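Local coordinates for protein separin (Saccharomyces cerevisiae, PDB 5U1T) that cleaves a cohesin subunit at the onset of anaphase, as a caspase-like cysteine protease, so that chromosomes can segregate, at residues T123-D126 with Y127-N131; K76-L79 with M80-K84; S158-R162 with Y163-D167. All coordinates share one frame; numbering follows the deposited sequence.

In the fold
All three contacts lie toward one end of the chain, in helical structure far from the probable catalytic cysteine; interaction 1 is the more enclosed, while interactions 2 and 3 each have exposed residues at their margin. Interaction 1, the turn leading into helix 129-142, sits between the others: Tyr128 CB meets Leu79 CD1 of interaction 2 at 4.2 Å, and Ser130 OG makes a weak hydrogen bond with Asp167 OD2 of interaction 3. Interactions 2 and 3 do not touch. Helix 69-87 in interaction 2 presents mainly aliphatic groups to neighbouring helices and to a second protein chain, whereas no other chain touches interaction 3. Segments 123-131 and 158-167, at helix ends, rely on shared carbonyls and aromatic rings.

Interaction 1: T123-D126 with Y127-N131; sequences TWND and YYLSN
The carbonyl oxygen of Asn125 takes two backbone N-H groups at the turn into helix 129-142. Tyr128 N reaches Asn125 O at 2.9 Å from above the carbonyl plane, and Leu129 N comes to the same oxygen at 2.8 Å, almost head-on to the carbonyl. The chain folds tightly enough to lay the Tyr128 ring back over Asn125. Asn125 O lies over one face of that ring, offset toward its rim, and Asn125 CB sits 3.3 Å from Tyr128 OH. Tyr128 CG is tucked between its own N and carbonyl carbon (chi1 71°), which folds the ring over the turn. The hydroxyl is held by Thr105 and Asn106. The Leu129 side chain slants across the Asn125 amide, its CD2 meeting Asn125 OD1 at 3.6 Å; OD1 itself accepts from Ser122 N, while Asn125 ND2 bonds to Asn106 OD1 and Asp120 O. Tyr127 CE2 touches Trp124 O at 3.5 Å, and its ring packs on helix 69-87. With Tyr128 cut back to an alanine, a gap would probably open over Asn125 and Thr105 and Asn106 would lose their hydroxyl partner. The arrangement is that of a helix start, with Tyr128 at the N-cap position and the turn before it closed by one carbonyl.

Interaction 2: K76-L79 with M80-K84; sequences KQHL and MIIVK
Met80 N bonds to Lys76 O at 3.2 Å, the first of four successive i to i+4 hydrogen bonds joining the two segments. Ile81 N to Gln77 O, Ile82 N to His78 O and Val83 N to Leu79 O follow, making this a regular stretch of alpha helix within 69-87; Lys84 N carries the pattern on to Met80 O.

Van der Waals contact comes largely from branched side chains lying back over carbonyl oxygens of the preceding turn. Ile81 CG1 stands 3.3 Å from Gln77 O. Ile82 CG1 comes within 3.4 Å of His78 O, placed there by a first torsion that sets it anti to its own carbonyl carbon (chi1 -66°). Both methyls of Val83 sit equally close to Leu79 O, each at 3.6 Å. Between side chains the touch is lighter: Leu79 CD2 meets Ile82 CD1 at 4.4 Å, and His78 CD2 approaches Ile82 CG1 obliquely at 4.3 Å. The Met80 chain kinks at its second torsion (51°), runs off from the Lys76-Leu79 turn and packs on an acidic residue of the second protein chain.

The polar bonds of His78 go beyond the segments: NE2 bonds to Glu97 and ND1 to Tyr59, so both ring nitrogens are engaged and the imidazole is fixed in rotation. Leu79 and Ile82 pack on helix 91-103, and Leu79 and Val83 on helix 129-142; these last two also meet apolar side chains of the second protein chain. The helix thus holds its shape through its own backbone, leaving its aliphatic groups to pack outward, while the neighbouring carboxylate would probably make His78 easier to protonate.

Interaction 3: S158-R162 with Y163-D167; sequences SHDKR and YLLKD
Asp160 O receives two backbone N-H groups, and one of them comes from five residues on: Leu164 N lies 2.9 Å away, but Leu165 N lies at 2.7 Å and points in more squarely, with an N-H...O angle of 167°. The overlap of an i to i+4 and an i to i+5 bond widens the last turn of helix 160-163. At the other end His159, in the N-cap position, offers its carbonyl to Arg162 N and also to Tyr163 N. Helix 160-163 is little more than one turn long, with a shared carbonyl at each end, and Leu164 is the first residue to leave helical angles. Leu165 is the centre of an inverse gamma turn just after the helix.

Arg162 and Tyr163 carry the main side-chain contact. Arg162 CG stands anti to the backbone N (chi1 160°), which starts the extended chain across one face of the ring in a CH-pi interaction, CG being 4.2 Å from the centroid of the Tyr163 ring; farther out NE comes within 3.5 Å of Tyr163 CE1. Guanidinium and ring planes differ by 32°, so the two do not lie flat on each other. Three carboxylates, on Asp120, Glu380 and Asp384, form salt bridges with the guanidinium, and Glu155 bonds to the tyrosine hydroxyl. Tyr163 CE2 also meets His159 CB at 3.6 Å.

The Leu165 side chain slants across that of Asp160, its CD1 3.7 Å from Asp160 CG, while OD2 of that carboxylate forms a salt bridge with Lys196 and a hydrogen bond with the Tyr200 hydroxyl. Lys166 folds back along the turn, its NZ making a weak hydrogen bond of 3.4 Å to Arg162 O.

Interaction 1: T123-D126 with Y127-N131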
ATOM      1  N   THR A 123     -16.323  47.650   3.026  1.00 56.52           N
ATOM      2  CA  THR A 123     -15.781  47.246   4.322  1.00 56.93           C
ATOM      3  C   THR A 123     -14.377  47.849   4.504  1.00 52.37           C
ATOM      4  O   THR A 123     -13.912  48.056   5.626  1.00 51.08           O
ATOM      5  CB  THR A 123     -15.744  45.682   4.478  1.00 52.16           C
ATOM      6  OG1 THR A 123     -15.147  45.328   5.728  1.00 47.73           O
ATOM      7  CG2 THR A 123     -14.956  45.034   3.346  1.00 50.94           C
ATOM      8  N   TRP A 124     -13.718  48.150   3.391  1.00 52.42           N
ATOM      9  CA  TRP A 124     -12.363  48.682   3.437  1.00 53.07           C
ATOM     10  C   TRP A 124     -12.283  50.096   4.000  1.00 60.30           C
ATOM     11  O   TRP A 124     -11.279  50.447   4.630  1.00 60.39           O
ATOM     12  CB  TRP A 124     -11.748  48.637   2.042  1.00 51.05           C
ATOM     13  CG  TRP A 124     -11.469  47.231   1.641  1.00 52.51           C
ATOM     14  CD1 TRP A 124     -12.180  46.471   0.764  1.00 53.20           C
ATOM     15  CD2 TRP A 124     -10.422  46.392   2.147  1.00 55.83           C
ATOM     16  NE1 TRP A 124     -11.629  45.216   0.676  1.00 53.47           N
ATOM     17  CE2 TRP A 124     -10.552  45.139   1.519  1.00 54.69           C
ATOM     18  CE3 TRP A 124      -9.383  46.586   3.059  1.00 54.88           C
ATOM     19  CZ2 TRP A 124      -9.684  44.072   1.783  1.00 57.06           C
ATOM     20  CZ3 TRP A 124      -8.510  45.529   3.311  1.00 57.73           C
ATOM     21  CH2 TRP A 124      -8.670  44.286   2.678  1.00 55.72           C
ATOM     22  N   ASN A 125     -13.339  50.890   3.800  1.00 54.24           N
ATOM     23  CA  ASN A 125     -13.307  52.289   4.203  1.00 55.21           C
ATOM     24  C   ASN A 125     -14.463  52.785   5.095  1.00 60.13           C
ATOM     25  O   ASN A 125     -14.444  53.949   5.540  1.00 56.94           O
ATOM     26  CB  ASN A 125     -13.239  53.192   2.954  1.00 52.78           C
ATOM     27  CG  ASN A 125     -14.530  53.173   2.109  1.00 53.91           C
ATOM     28  OD1 ASN A 125     -15.638  52.972   2.614  1.00 56.04           O
ATOM     29  ND2 ASN A 125     -14.376  53.405   0.812  1.00 45.54           N
ATOM     30  N   ASP A 126     -15.460  51.934   5.356  1.00 61.44           N
ATOM     31  CA  ASP A 126     -16.728  52.446   5.911  1.00 57.63           C
ATOM     32  C   ASP A 126     -16.630  52.913   7.371  1.00 49.02           C
ATOM     33  O   ASP A 126     -17.568  53.493   7.910  1.00 57.32           O
ATOM     34  CB  ASP A 126     -17.846  51.407   5.767  1.00 55.82           C
ATOM     35  CG  ASP A 126     -17.593  50.160   6.558  1.00 60.03           C
ATOM     36  OD1 ASP A 126     -16.619  50.137   7.346  1.00 59.02           O
ATOM     37  OD2 ASP A 126     -18.385  49.198   6.403  1.00 59.66           O
ATOM     38  N   TYR A 127     -15.489  52.660   7.995  1.00 56.53           N
ATOM     39  CA  TYR A 127     -15.227  53.144   9.342  1.00 52.78           C
ATOM     40  C   TYR A 127     -14.559  54.529   9.361  1.00 48.81           C
ATOM     41  O   TYR A 127     -14.247  55.043  10.421  1.00 51.89           O
ATOM     42  CB  TYR A 127     -14.366  52.116  10.096  1.00 47.77           C
ATOM     43  CG  TYR A 127     -12.977  51.872   9.531  1.00 49.99           C
ATOM     44  CD1 TYR A 127     -11.891  52.636   9.958  1.00 52.45           C
ATOM     45  CD2 TYR A 127     -12.740  50.873   8.579  1.00 52.73           C
ATOM     46  CE1 TYR A 127     -10.611  52.415   9.456  1.00 52.81           C
ATOM     47  CE2 TYR A 127     -11.449  50.633   8.073  1.00 49.36           C
ATOM     48  CZ  TYR A 127     -10.392  51.405   8.523  1.00 50.78           C
ATOM     49  OH  TYR A 127      -9.118  51.208   8.042  1.00 55.68           O
ATOM     50  N   TYR A 128     -14.322  55.124   8.196  1.00 54.86           N
ATOM     51  CA  TYR A 128     -13.764  56.480   8.142  1.00 59.88           C
ATOM     52  C   TYR A 128     -14.332  57.347   7.002  1.00 57.56           C
ATOM     53  O   TYR A 128     -14.199  58.576   7.031  1.00 54.16           O
ATOM     54  CB  TYR A 128     -12.227  56.432   8.016  1.00 55.26           C
ATOM     55  CG  TYR A 128     -11.702  55.958   6.659  1.00 54.94           C
ATOM     56  CD1 TYR A 128     -11.676  56.814   5.555  1.00 54.72           C
ATOM     57  CD2 TYR A 128     -11.235  54.658   6.484  1.00 54.98           C
ATOM     58  CE1 TYR A 128     -11.211  56.379   4.315  1.00 54.84           C
ATOM     59  CE2 TYR A 128     -10.751  54.223   5.257  1.00 51.00           C
ATOM     60  CZ  TYR A 128     -10.740  55.086   4.170  1.00 53.64           C
ATOM     61  OH  TYR A 128     -10.262  54.665   2.937  1.00 53.53           O
ATOM     62  N   LEU A 129     -14.939  56.700   6.005  1.00 50.60           N
ATOM     63  CA  LEU A 129     -15.304  57.355   4.748  1.00 58.25           C
ATOM     64  C   LEU A 129     -16.158  58.606   4.979  1.00 57.56           C
ATOM     65  O   LEU A 129     -15.877  59.673   4.437  1.00 58.09           O
ATOM     66  CB  LEU A 129     -16.042  56.375   3.823  1.00 50.12           C
ATOM     67  CG  LEU A 129     -16.425  56.978   2.463  1.00 53.52           C
ATOM     68  CD1 LEU A 129     -15.184  57.378   1.667  1.00 52.60           C
ATOM     69  CD2 LEU A 129     -17.300  56.039   1.660  1.00 52.67           C
ATOM     70  N   SER A 130     -17.206  58.427   5.773  1.00 61.45           N
ATOM     71  CA  SER A 130     -18.006  59.502   6.333  1.00 62.36           C
ATOM     72  C   SER A 130     -17.166  60.685   6.789  1.00 59.86           C
ATOM     73  O   SER A 130     -17.368  61.802   6.324  1.00 59.55           O
ATOM     74  CB  SER A 130     -18.827  58.960   7.504  1.00 66.45           C
ATOM     75  OG  SER A 130     -19.202  59.981   8.421  1.00 75.65           O
ATOM     76  N   ASN A 131     -16.214  60.449   7.683  1.00 57.25           N
ATOM     77  CA  ASN A 131     -15.439  61.559   8.206  1.00 55.94           C
ATOM     78  C   ASN A 131     -14.439  62.101   7.188  1.00 60.62           C
ATOM     79  O   ASN A 131     -14.093  63.286   7.234  1.00 63.59           O
ATOM     80  CB  ASN A 131     -14.730  61.153   9.493  1.00 58.26           C
ATOM     81  CG  ASN A 131     -15.705  60.707  10.569  1.00 71.44           C
ATOM     82  OD1 ASN A 131     -16.699  61.392  10.869  1.00 67.94           O
ATOM     83  ND2 ASN A 131     -15.450  59.532  11.130  1.00 74.89           N
TER

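Interaction 2: K76-L79 with M80-K84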
ATOM      1  N   LYS A  76      -6.537  56.321  11.644  1.00 57.35           N
ATOM      2  CA  LYS A  76      -6.900  57.230  12.715  1.00 57.58           C
ATOM      3  C   LYS A  76      -5.808  58.271  12.938  1.00 61.35           C
ATOM      4  O   LYS A  76      -6.086  59.481  13.092  1.00 62.26           O
ATOM      5  CB  LYS A  76      -7.165  56.445  14.002  1.00 61.34           C
ATOM      6  CG  LYS A  76      -8.096  57.144  14.962  1.00 56.21           C
ATOM      7  CD  LYS A  76      -7.834  56.718  16.385  1.00 65.33           C
ATOM      8  CE  LYS A  76      -8.376  57.764  17.345  1.00 69.58           C
ATOM      9  NZ  LYS A  76      -8.766  57.111  18.610  1.00 66.14           N
ATOM     10  N   GLN A  77      -4.566  57.803  12.941  1.00 56.84           N
ATOM     11  CA  GLN A  77      -3.421  58.707  12.993  1.00 64.75           C
ATOM     12  C   GLN A  77      -3.383  59.619  11.779  1.00 61.24           C
ATOM     13  O   GLN A  77      -3.115  60.828  11.880  1.00 61.27           O
ATOM     14  CB  GLN A  77      -2.123  57.914  13.090  1.00 62.67           C
ATOM     15  CG  GLN A  77      -1.882  57.361  14.472  1.00 65.62           C
ATOM     16  CD  GLN A  77      -0.817  56.312  14.490  1.00 68.23           C
ATOM     17  OE1 GLN A  77      -0.430  55.844  15.559  1.00 86.60           O
ATOM     18  NE2 GLN A  77      -0.333  55.912  13.310  1.00 67.93           N
ATOM     19  N   HIS A  78      -3.667  59.025  10.630  1.00 52.19           N
ATOM     20  CA  HIS A  78      -3.597  59.740   9.371  1.00 59.87           C
ATOM     21  C   HIS A  78      -4.660  60.857   9.330  1.00 63.94           C
ATOM     22  O   HIS A  78      -4.388  61.975   8.867  1.00 58.73           O
ATOM     23  CB  HIS A  78      -3.762  58.749   8.219  1.00 51.47           C
ATOM     24  CG  HIS A  78      -3.242  59.242   6.904  1.00 52.95           C
ATOM     25  ND1 HIS A  78      -3.064  58.416   5.823  1.00 53.03           N
ATOM     26  CD2 HIS A  78      -2.881  60.483   6.503  1.00 53.73           C
ATOM     27  CE1 HIS A  78      -2.601  59.119   4.803  1.00 50.34           C
ATOM     28  NE2 HIS A  78      -2.490  60.374   5.188  1.00 58.27           N
ATOM     29  N   LEU A  79      -5.861  60.542   9.827  1.00 60.62           N
ATOM     30  CA  LEU A  79      -6.959  61.506   9.901  1.00 58.18           C
ATOM     31  C   LEU A  79      -6.577  62.677  10.781  1.00 61.02           C
ATOM     32  O   LEU A  79      -6.909  63.813  10.478  1.00 63.51           O
ATOM     33  CB  LEU A  79      -8.224  60.860  10.443  1.00 52.84           C
ATOM     34  CG  LEU A  79      -8.990  59.957   9.491  1.00 51.25           C
ATOM     35  CD1 LEU A  79     -10.276  59.485  10.141  1.00 52.01           C
ATOM     36  CD2 LEU A  79      -9.258  60.667   8.182  1.00 43.57           C
ATOM     37  N   MET A  80      -5.860  62.388  11.860  1.00 58.66           N
ATOM     38  CA  MET A  80      -5.393  63.430  12.748  1.00 59.76           C
ATOM     39  C   MET A  80      -4.346  64.295  12.058  1.00 60.26           C
ATOM     40  O   MET A  80      -4.284  65.494  12.287  1.00 64.69           O
ATOM     41  CB  MET A  80      -4.831  62.836  14.042  1.00 60.34           C
ATOM     42  CG  MET A  80      -4.679  63.861  15.182  1.00 73.62           C
ATOM     43  SD  MET A  80      -6.173  64.853  15.518  1.00 71.86           S
ATOM     44  CE  MET A  80      -5.629  65.943  16.845  1.00 80.53           C
ATOM     45  N   ILE A  81      -3.530  63.690  11.206  1.00 64.68           N
ATOM     46  CA  ILE A  81      -2.529  64.433  10.433  1.00 62.89           C
ATOM     47  C   ILE A  81      -3.187  65.434   9.489  1.00 61.09           C
ATOM     48  O   ILE A  81      -2.750  66.585   9.374  1.00 58.60           O
ATOM     49  CB  ILE A  81      -1.636  63.476   9.628  1.00 54.27           C
ATOM     50  CG1 ILE A  81      -0.725  62.709  10.592  1.00 51.83           C
ATOM     51  CG2 ILE A  81      -0.840  64.236   8.566  1.00 50.46           C
ATOM     52  CD1 ILE A  81       0.168  61.731   9.942  1.00 51.73           C
ATOM     53  N   ILE A  82      -4.243  64.979   8.827  1.00 56.57           N
ATOM     54  CA  ILE A  82      -5.010  65.814   7.921  1.00 56.73           C
ATOM     55  C   ILE A  82      -5.635  67.016   8.651  1.00 62.41           C
ATOM     56  O   ILE A  82      -5.504  68.148   8.178  1.00 62.94           O
ATOM     57  CB  ILE A  82      -6.104  64.974   7.199  1.00 59.79           C
ATOM     58  CG1 ILE A  82      -5.441  63.940   6.281  1.00 58.15           C
ATOM     59  CG2 ILE A  82      -7.074  65.859   6.407  1.00 56.80           C
ATOM     60  CD1 ILE A  82      -6.391  62.898   5.716  1.00 56.47           C
ATOM     61  N   VAL A  83      -6.286  66.802   9.799  1.00 63.34           N
ATOM     62  CA  VAL A  83      -6.931  67.930  10.491  1.00 62.60           C
ATOM     63  C   VAL A  83      -5.887  68.909  11.042  1.00 66.54           C
ATOM     64  O   VAL A  83      -6.103  70.131  10.997  1.00 61.85           O
ATOM     65  CB  VAL A  83      -7.880  67.473  11.644  1.00 63.80           C
ATOM     66  CG1 VAL A  83      -9.036  66.657  11.100  1.00 56.80           C
ATOM     67  CG2 VAL A  83      -7.136  66.663  12.655  1.00 69.44           C
ATOM     68  N   LYS A  84      -4.757  68.383  11.525  1.00 64.07           N
ATOM     69  CA  LYS A  84      -3.672  69.227  12.010  1.00 63.06           C
ATOM     70  C   LYS A  84      -3.126  70.101  10.891  1.00 66.59           C
ATOM     71  O   LYS A  84      -2.729  71.234  11.128  1.00 69.10           O
ATOM     72  CB  LYS A  84      -2.552  68.398  12.625  1.00 55.04           C
ATOM     73  CG  LYS A  84      -2.981  67.716  13.894  1.00 66.34           C
ATOM     74  CD  LYS A  84      -1.871  67.605  14.919  1.00 71.72           C
ATOM     75  CE  LYS A  84      -2.204  66.519  15.939  1.00 70.59           C
ATOM     76  NZ  LYS A  84      -1.385  66.622  17.199  1.00 79.69           N
TER

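Interaction 3: S158-R162 with Y163-D167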
ATOM      1  N   SER A 158     -27.394  65.189  -3.377  1.00 64.98           N
ATOM      2  CA  SER A 158     -28.543  64.625  -4.093  1.00 68.13           C
ATOM      3  C   SER A 158     -28.729  63.158  -3.712  1.00 70.75           C
ATOM      4  O   SER A 158     -29.817  62.745  -3.339  1.00 73.70           O
ATOM      5  CB  SER A 158     -28.373  64.762  -5.617  1.00 72.70           C
ATOM      6  OG  SER A 158     -29.464  64.195  -6.337  1.00 75.92           O
ATOM      7  N   HIS A 159     -27.651  62.384  -3.796  1.00 78.79           N
ATOM      8  CA  HIS A 159     -27.675  60.973  -3.428  1.00 71.78           C
ATOM      9  C   HIS A 159     -26.983  60.723  -2.097  1.00 72.21           C
ATOM     10  O   HIS A 159     -26.205  59.781  -1.972  1.00 75.29           O
ATOM     11  CB  HIS A 159     -27.012  60.125  -4.504  1.00 64.27           C
ATOM     12  CG  HIS A 159     -27.681  60.220  -5.832  1.00 69.64           C
ATOM     13  ND1 HIS A 159     -27.190  60.999  -6.859  1.00 76.26           N
ATOM     14  CD2 HIS A 159     -28.810  59.642  -6.302  1.00 72.36           C
ATOM     15  CE1 HIS A 159     -27.985  60.891  -7.907  1.00 78.12           C
ATOM     16  NE2 HIS A 159     -28.978  60.073  -7.594  1.00 79.93           N
ATOM     17  N   ASP A 160     -27.278  61.571  -1.112  1.00 69.70           N
ATOM     18  CA  ASP A 160     -26.762  61.435   0.248  1.00 72.46           C
ATOM     19  C   ASP A 160     -27.010  60.056   0.871  1.00 75.37           C
ATOM     20  O   ASP A 160     -26.208  59.593   1.684  1.00 74.55           O
ATOM     21  CB  ASP A 160     -27.376  62.511   1.145  1.00 72.25           C
ATOM     22  CG  ASP A 160     -28.890  62.514   1.098  1.00 70.86           C
ATOM     23  OD1 ASP A 160     -29.483  61.566   0.535  1.00 71.50           O
ATOM     24  OD2 ASP A 160     -29.489  63.466   1.631  1.00 76.85           O
ATOM     25  N   LYS A 161     -28.120  59.413   0.504  1.00 76.03           N
ATOM     26  CA  LYS A 161     -28.441  58.075   0.999  1.00 76.10           C
ATOM     27  C   LYS A 161     -27.341  57.074   0.673  1.00 78.45           C
ATOM     28  O   LYS A 161     -27.082  56.130   1.427  1.00 72.40           O
ATOM     29  CB  LYS A 161     -29.765  57.590   0.414  1.00 71.42           C
ATOM     30  CG  LYS A 161     -30.949  57.933   1.268  1.00 73.84           C
ATOM     31  CD  LYS A 161     -32.154  58.301   0.434  1.00 84.70           C
ATOM     32  CE  LYS A 161     -33.139  57.149   0.321  1.00 85.72           C
ATOM     33  NZ  LYS A 161     -34.473  57.628  -0.188  1.00 93.08           N
ATOM     34  N   ARG A 162     -26.694  57.286  -0.463  1.00 77.00           N
ATOM     35  CA  ARG A 162     -25.687  56.366  -0.936  1.00 66.03           C
ATOM     36  C   ARG A 162     -24.291  56.805  -0.543  1.00 71.13           C
ATOM     37  O   ARG A 162     -23.488  55.988  -0.094  1.00 74.82           O
ATOM     38  CB  ARG A 162     -25.788  56.219  -2.445  1.00 63.35           C
ATOM     39  CG  ARG A 162     -24.539  55.693  -3.074  1.00 65.56           C
ATOM     40  CD  ARG A 162     -24.714  55.541  -4.557  1.00 65.99           C
ATOM     41  NE  ARG A 162     -23.496  55.050  -5.179  1.00 65.97           N
ATOM     42  CZ  ARG A 162     -23.339  54.885  -6.485  1.00 71.79           C
ATOM     43  NH1 ARG A 162     -22.190  54.418  -6.955  1.00 77.95           N
ATOM     44  NH2 ARG A 162     -24.328  55.173  -7.317  1.00 69.46           N
ATOM     45  N   TYR A 163     -23.988  58.088  -0.694  1.00 69.10           N
ATOM     46  CA  TYR A 163     -22.611  58.506  -0.459  1.00 66.04           C
ATOM     47  C   TYR A 163     -22.311  58.829   0.999  1.00 63.27           C
ATOM     48  O   TYR A 163     -21.148  58.848   1.396  1.00 61.77           O
ATOM     49  CB  TYR A 163     -22.254  59.705  -1.333  1.00 65.76           C
ATOM     50  CG  TYR A 163     -22.426  59.436  -2.804  1.00 66.51           C
ATOM     51  CD1 TYR A 163     -21.752  58.381  -3.427  1.00 63.30           C
ATOM     52  CD2 TYR A 163     -23.264  60.241  -3.579  1.00 66.66           C
ATOM     53  CE1 TYR A 163     -21.914  58.129  -4.782  1.00 63.72           C
ATOM     54  CE2 TYR A 163     -23.431  60.001  -4.931  1.00 63.99           C
ATOM     55  CZ  TYR A 163     -22.755  58.944  -5.524  1.00 65.84           C
ATOM     56  OH  TYR A 163     -22.940  58.722  -6.864  1.00 71.12           O
ATOM     57  N   LEU A 164     -23.341  59.068   1.800  1.00 66.51           N
ATOM     58  CA  LEU A 164     -23.131  59.640   3.129  1.00 68.18           C
ATOM     59  C   LEU A 164     -23.867  58.937   4.254  1.00 70.62           C
ATOM     60  O   LEU A 164     -23.270  58.566   5.265  1.00 74.33           O
ATOM     61  CB  LEU A 164     -23.548  61.109   3.128  1.00 67.22           C
ATOM     62  CG  LEU A 164     -22.451  62.166   3.048  1.00 63.32           C
ATOM     63  CD1 LEU A 164     -21.619  62.142   4.301  1.00 67.63           C
ATOM     64  CD2 LEU A 164     -21.569  61.925   1.867  1.00 64.46           C
ATOM     65  N   LEU A 165     -25.172  58.774   4.078  1.00 73.40           N
ATOM     66  CA  LEU A 165     -26.062  58.366   5.159  1.00 79.08           C
ATOM     67  C   LEU A 165     -26.121  56.858   5.295  1.00 82.35           C
ATOM     68  O   LEU A 165     -27.185  56.249   5.173  1.00 83.18           O
ATOM     69  CB  LEU A 165     -27.468  58.936   4.927  1.00 80.17           C
ATOM     70  CG  LEU A 165     -27.526  60.437   4.626  1.00 78.71           C
ATOM     71  CD1 LEU A 165     -28.947  60.888   4.379  1.00 78.84           C
ATOM     72  CD2 LEU A 165     -26.897  61.249   5.743  1.00 72.59           C
ATOM     73  N   LYS A 166     -24.957  56.270   5.542  1.00 81.34           N
ATOM     74  CA  LYS A 166     -24.806  54.843   5.745  1.00 74.94           C
ATOM     75  C   LYS A 166     -23.985  54.618   6.996  1.00 75.17           C
ATOM     76  O   LYS A 166     -24.203  53.648   7.715  1.00 78.51           O
ATOM     77  CB  LYS A 166     -24.114  54.180   4.555  1.00 69.17           C
ATOM     78  CG  LYS A 166     -24.995  53.894   3.374  1.00 68.60           C
ATOM     79  CD  LYS A 166     -24.333  52.835   2.520  1.00 61.24           C
ATOM     80  CE  LYS A 166     -25.251  52.361   1.431  1.00 61.79           C
ATOM     81  NZ  LYS A 166     -24.834  52.927   0.140  1.00 63.25           N
ATOM     82  N   ASP A 167     -23.010  55.499   7.229  1.00 73.99           N
ATOM     83  CA  ASP A 167     -22.222  55.453   8.456  1.00 76.16           C
ATOM     84  C   ASP A 167     -23.195  55.601   9.620  1.00 82.41           C
ATOM     85  O   ASP A 167     -23.784  56.672   9.811  1.00 89.19           O
ATOM     86  CB  ASP A 167     -21.142  56.545   8.476  1.00 68.31           C
ATOM     87  CG  ASP A 167     -20.366  56.588   9.796  1.00 81.63           C
ATOM     88  OD1 ASP A 167     -20.384  55.568  10.536  1.00 83.80           O
ATOM     89  OD2 ASP A 167     -19.735  57.634  10.099  1.00 77.71           O
TER